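Local coordinates for protein phenylacetaldehyde dehydrogenase (PDB 4O5H) that probably catalyses the NAD+-dependent oxidation of phenylacetaldehyde to phenylacetate, as a member of the aldehyde dehydrogenase family, at residues 51-56 against 356-361; 117-122 against 212-217. All blocks are in the same frame, centred on the assembly; numbering follows the deposited sequence.

Contact 1 of 2, residues 51-56 against 356-361. With NA (sodium ion), chain I.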
loop_
_atom_site.group_PDB
_atom_site.type_symbol
_atom_site.label_atom_id
_atom_site.label_comp_id
_atom_site.label_asym_id
_atom_site.label_seq_id
_atom_site.Cartn_x
_atom_site.Cartn_y
_atom_site.Cartn_z
ATOM N N VAL A 51 -8.589 33.324 -5.838
ATOM C CA VAL A 51 -7.728 34.390 -6.304
ATOM C C VAL A 51 -7.088 34.036 -7.653
ATOM O O VAL A 51 -6.678 32.899 -7.882
ATOM C CB VAL A 51 -6.634 34.643 -5.276
ATOM C CG1 VAL A 51 -5.554 35.593 -5.813
ATOM C CG2 VAL A 51 -7.221 35.224 -3.988
ATOM N N ASN A 52 -7.107 34.990 -8.570
ATOM C CA ASN A 52 -6.402 34.854 -9.854
ATOM C C ASN A 52 -4.960 35.227 -9.612
ATOM O O ASN A 52 -4.645 36.394 -9.346
ATOM C CB ASN A 52 -6.979 35.800 -10.886
ATOM C CG ASN A 52 -6.271 35.726 -12.207
ATOM O OD1 ASN A 52 -5.163 35.161 -12.348
ATOM N ND2 ASN A 52 -6.898 36.296 -13.211
ATOM N N PRO A 53 -4.063 34.251 -9.699
ATOM C CA PRO A 53 -2.654 34.551 -9.365
ATOM C C PRO A 53 -1.913 35.476 -10.325
ATOM O O PRO A 53 -0.821 35.922 -10.011
ATOM C CB PRO A 53 -2.004 33.164 -9.352
ATOM C CG PRO A 53 -2.823 32.368 -10.310
ATOM C CD PRO A 53 -4.239 32.863 -10.142
ATOM N N ALA A 54 -2.487 35.771 -11.482
ATOM C CA ALA A 54 -1.892 36.735 -12.370
ATOM C C ALA A 54 -2.012 38.166 -11.847
ATOM O O ALA A 54 -1.187 39.018 -12.192
ATOM C CB ALA A 54 -2.496 36.626 -13.765
ATOM N N ASP A 55 -3.053 38.463 -11.087
ATOM C CA ASP A 55 -3.227 39.826 -10.599
ATOM C C ASP A 55 -3.622 39.952 -9.148
ATOM O O ASP A 55 -3.821 41.066 -8.662
ATOM C CB ASP A 55 -4.206 40.605 -11.489
ATOM C CG ASP A 55 -5.601 40.003 -11.514
ATOM O OD1 ASP A 55 -5.993 39.248 -10.594
ATOM O OD2 ASP A 55 -6.348 40.310 -12.458
ATOM N N GLY A 56 -3.720 38.837 -8.455
ATOM C CA GLY A 56 -4.021 38.886 -7.032
ATOM C C GLY A 56 -5.474 39.217 -6.698
ATOM O O GLY A 56 -5.785 39.401 -5.525
ATOM N N ILE A 356 5.621 31.311 -19.199
ATOM C CA ILE A 356 5.736 31.135 -17.762
ATOM C C ILE A 356 4.667 31.992 -17.085
ATOM O O ILE A 356 4.717 33.220 -17.184
ATOM C CB ILE A 356 7.134 31.587 -17.305
ATOM C CG1 ILE A 356 8.177 30.552 -17.707
ATOM C CG2 ILE A 356 7.216 31.814 -15.818
ATOM C CD1 ILE A 356 8.219 29.339 -16.801
ATOM N N GLY A 357 3.701 31.334 -16.434
ATOM C CA GLY A 357 2.718 32.028 -15.631
ATOM C C GLY A 357 3.244 32.373 -14.245
ATOM O O GLY A 357 4.384 32.086 -13.932
ATOM N N PRO A 358 2.401 32.959 -13.393
ATOM C CA PRO A 358 2.768 33.211 -11.984
ATOM C C PRO A 358 2.716 31.915 -11.206
ATOM O O PRO A 358 2.168 30.916 -11.702
ATOM C CB PRO A 358 1.636 34.149 -11.501
ATOM C CG PRO A 358 0.462 33.690 -12.285
ATOM C CD PRO A 358 1.003 33.297 -13.653
ATOM N N LEU A 359 3.241 31.929 -10.004
ATOM C CA LEU A 359 3.035 30.861 -9.080
ATOM C C LEU A 359 1.629 30.968 -8.517
ATOM O O LEU A 359 0.979 31.996 -8.640
ATOM C CB LEU A 359 4.122 30.886 -7.999
ATOM C CG LEU A 359 5.573 30.931 -8.506
ATOM C CD1 LEU A 359 6.556 30.718 -7.361
ATOM C CD2 LEU A 359 5.853 29.906 -9.600
ATOM N N VAL A 360 1.177 29.932 -7.835
ATOM C CA VAL A 360 -0.236 29.824 -7.481
ATOM C C VAL A 360 -0.684 30.802 -6.392
ATOM O O VAL A 360 -1.853 31.142 -6.314
ATOM C CB VAL A 360 -0.585 28.382 -7.089
ATOM C CG1 VAL A 360 -0.144 28.096 -5.650
ATOM C CG2 VAL A 360 -2.056 28.151 -7.230
ATOM N N SER A 361 0.224 31.216 -5.523
ATOM C CA SER A 361 -0.157 32.030 -4.374
ATOM C C SER A 361 1.011 32.857 -3.865
ATOM O O SER A 361 2.181 32.605 -4.186
ATOM C CB SER A 361 -0.637 31.160 -3.199
ATOM O OG SER A 361 0.418 30.344 -2.702
HETATM NA NA NA I . -6.768 29.983 -7.249
HETATM O O HOH W 1 -7.397 30.865 -5.095
HETATM O O HOH W 2 -4.653 30.941 -6.782
#
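In this aldehyde dehydrogenase fold the turn of the hairpin formed by strands 47-52 and 57-63 rests, chiefly through P53 against P358, on the loop that leads into helix 362-378, a part that by family resemblance probably belongs to the catalytic domain. The two pyrrolidine rings meet at a slant, P53 CB standing 3.9 Å from P358 CG, and both residues point their CB toward the opposite segment. The ring of P358 also lies against the backbone of the turn, its CB 3.4 Å from P53 O. In return, P53 CB comes within 3.3 Å of L359 O, so each proline sets ring carbons against a carbonyl of the other segment. A54 adds a looser edge, its CB 4.4 Å from P358 CG. No hydrogen bond joins the segments directly. They bury a modest 173 Å² together; F394, which makes backbone hydrogen bonds with both P53 and L359, ties the two from outside.

The turn has its own internal bracing. N52 places CG anti to its backbone N (chi1 179°), and OD1 accepts from A54 N at 2.9 Å, an Asx turn. The bond is fairly straight (158° at the hydrogen), but the donor sits above the carbonyl plane, 43° out of it. D55 N and G56 N both donate to N52 O and close the turn.

The polar link between the segments is indirect, through water 2 at the sodium site. V51 O binds the sodium ion at a long 3.0 Å; D119 and D212 are its other protein ligands. V51 N donates to water 1, another ligand. Water 2 is also coordinated to the ion. On the far segment, this water donates a hydrogen bond to V360 O, 2.8 Å from the water oxygen.

Contact 2 of 2, residues 117-122 against 212-217. With NA (sodium ion), chain I.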
loop_
_atom_site.group_PDB
_atom_site.type_symbol
_atom_site.label_atom_id
_atom_site.label_comp_id
_atom_site.label_asym_id
_atom_site.label_seq_id
_atom_site.Cartn_x
_atom_site.Cartn_y
_atom_site.Cartn_z
ATOM N N SER A 117 -6.822 28.116 -16.061
ATOM C CA SER A 117 -5.804 29.160 -16.209
ATOM C C SER A 117 -6.057 30.309 -15.219
ATOM O O SER A 117 -5.112 30.821 -14.603
ATOM C CB SER A 117 -5.812 29.687 -17.642
ATOM O OG SER A 117 -4.848 30.676 -17.821
ATOM N N LEU A 118 -7.316 30.703 -15.062
ATOM C CA LEU A 118 -7.629 31.793 -14.142
ATOM C C LEU A 118 -7.378 31.426 -12.678
ATOM O O LEU A 118 -7.013 32.278 -11.873
ATOM C CB LEU A 118 -9.081 32.262 -14.316
ATOM C CG LEU A 118 -9.389 32.903 -15.665
ATOM C CD1 LEU A 118 -10.889 33.091 -15.872
ATOM C CD2 LEU A 118 -8.667 34.234 -15.801
ATOM N N ASP A 119 -7.655 30.190 -12.323
ATOM C CA ASP A 119 -7.644 29.748 -10.923
ATOM C C ASP A 119 -6.243 29.340 -10.526
ATOM O O ASP A 119 -5.776 29.695 -9.445
ATOM C CB ASP A 119 -8.645 28.582 -10.786
ATOM C CG ASP A 119 -8.930 28.189 -9.360
ATOM O OD1 ASP A 119 -8.488 28.899 -8.412
ATOM O OD2 ASP A 119 -9.596 27.122 -9.170
ATOM N N ASN A 120 -5.586 28.589 -11.382
ATOM C CA ASN A 120 -4.232 28.021 -11.109
ATOM C C ASN A 120 -3.104 28.930 -11.595
ATOM O O ASN A 120 -2.043 29.011 -10.949
ATOM C CB ASN A 120 -4.110 26.621 -11.730
ATOM C CG ASN A 120 -2.680 26.202 -11.978
ATOM O OD1 ASN A 120 -2.044 26.679 -12.888
ATOM N ND2 ASN A 120 -2.170 25.308 -11.155
ATOM N N GLY A 121 -3.322 29.598 -12.719
ATOM C CA GLY A 121 -2.341 30.534 -13.277
ATOM C C GLY A 121 -1.593 30.063 -14.533
ATOM O O GLY A 121 -0.995 30.890 -15.244
ATOM N N LYS A 122 -1.622 28.761 -14.810
ATOM C CA LYS A 122 -0.909 28.212 -15.935
ATOM C C LYS A 122 -1.418 28.728 -17.305
ATOM O O LYS A 122 -2.552 29.168 -17.439
ATOM C CB LYS A 122 -0.930 26.688 -15.921
ATOM C CG LYS A 122 -2.305 26.055 -16.165
ATOM C CD LYS A 122 -2.177 24.535 -16.154
ATOM C CE LYS A 122 -1.940 24.034 -14.743
ATOM N NZ LYS A 122 -1.448 22.616 -14.735
ATOM N N ASP A 212 -6.402 26.314 -2.770
ATOM C CA ASP A 212 -5.988 27.324 -3.783
ATOM C C ASP A 212 -6.634 27.193 -5.192
ATOM O O ASP A 212 -6.614 28.160 -5.941
ATOM C CB ASP A 212 -4.478 27.350 -3.940
ATOM C CG ASP A 212 -3.785 27.911 -2.707
ATOM O OD1 ASP A 212 -4.156 28.993 -2.250
ATOM O OD2 ASP A 212 -2.929 27.210 -2.155
ATOM N N THR A 213 -7.206 26.038 -5.516
ATOM C CA THR A 213 -7.735 25.770 -6.883
ATOM C C THR A 213 -8.994 24.888 -6.880
ATOM O O THR A 213 -8.962 23.718 -7.313
ATOM C CB THR A 213 -6.679 25.070 -7.745
ATOM O OG1 THR A 213 -6.208 23.885 -7.081
ATOM C CG2 THR A 213 -5.457 25.991 -8.009
ATOM N N PRO A 214 -10.112 25.425 -6.369
ATOM C CA PRO A 214 -11.340 24.620 -6.252
ATOM C C PRO A 214 -12.221 24.612 -7.493
ATOM O O PRO A 214 -13.080 23.746 -7.621
ATOM C CB PRO A 214 -12.092 25.326 -5.155
ATOM C CG PRO A 214 -11.714 26.775 -5.345
ATOM C CD PRO A 214 -10.259 26.755 -5.741
ATOM N N LEU A 215 -12.005 25.529 -8.429
ATOM C CA LEU A 215 -13.043 25.792 -9.440
ATOM C C LEU A 215 -13.234 24.707 -10.474
ATOM O O LEU A 215 -14.391 24.382 -10.800
ATOM C CB LEU A 215 -12.814 27.124 -10.125
ATOM C CG LEU A 215 -12.911 28.366 -9.225
ATOM C CD1 LEU A 215 -12.655 29.623 -10.038
ATOM C CD2 LEU A 215 -14.264 28.467 -8.526
ATOM N N SER A 216 -12.153 24.163 -11.044
ATOM C CA SER A 216 -12.343 23.177 -12.135
ATOM C C SER A 216 -13.006 21.893 -11.610
ATOM O O SER A 216 -13.781 21.258 -12.321
ATOM C CB SER A 216 -11.050 22.903 -12.909
ATOM O OG SER A 216 -10.039 22.387 -12.059
ATOM N N ALA A 217 -12.742 21.572 -10.349
ATOM C CA ALA A 217 -13.374 20.396 -9.723
ATOM C C ALA A 217 -14.887 20.583 -9.561
ATOM O O ALA A 217 -15.642 19.669 -9.833
ATOM C CB ALA A 217 -12.735 20.099 -8.384
HETATM NA NA NA I . -6.768 29.983 -7.249
HETATM O O HOH W 3 -9.449 25.033 -10.626
HETATM O O HOH W 1 -7.397 30.865 -5.095
HETATM O O HOH W 2 -4.653 30.941 -6.782
#
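D119, in the last turn of helix 109-120, reaches across to T213 and L215 and joins a sodium site to the start of helix 215-227, which follows strand 204-208 in the nucleotide-binding domain of the aldehyde dehydrogenase fold. Its CB points toward that segment, and CG lies anti to the backbone N (chi1 -169°), 3.7 Å from T213 CA. With chi2 at 8° the carboxylate is nearly coplanar with the CA-CB bond, and its two oxygens have separate tasks. OD1 binds the sodium ion at 2.3 Å, and D119 O binds the same ion at 2.4 Å, so one residue chelates it through backbone and side chain. OD2 accepts from L215 N at 3.0 Å (160° at the hydrogen), met nearly along its C-O axis, and also from water 3, which in turn accepts from S216 N. A carboxylate bonded in this way near the N-terminal end of helix 215-227 would be expected to interact favourably with the helix dipole. OD2 is further enclosed by carbon, L215 CB standing 3.4 Å away.

On the backbone side, T213 CG2 packs 3.9 Å from N120 CA and also approaches D119 O, while V50 of strand 47-52 lies against D119 and L215. D212 O binds the sodium ion at 2.2 Å and lies 3.2 Å from D119 OD1, a fellow ligand.

In the fold
After a helix and two short strands, the chain makes the hairpin turn at 51-56, then helix 109-120, whose last turn and the two residues after it form 117-122. Contact 2 closes when the chain returns from strand 204-208 at 212-217, a loop with 89 residues between its segments. Contact 1 closes at 356-361, after 299 intervening residues, so contact 2 is nested inside it. Their centres are 10 Å apart, and they touch directly: P53 CD lies 3.3 Å from L118 O, and P358 CD is 3.5 Å from G121 O. Together they gather the 47-63 hairpin and two helix ends around one ion, which the loop before helix 362-378 meets through a water.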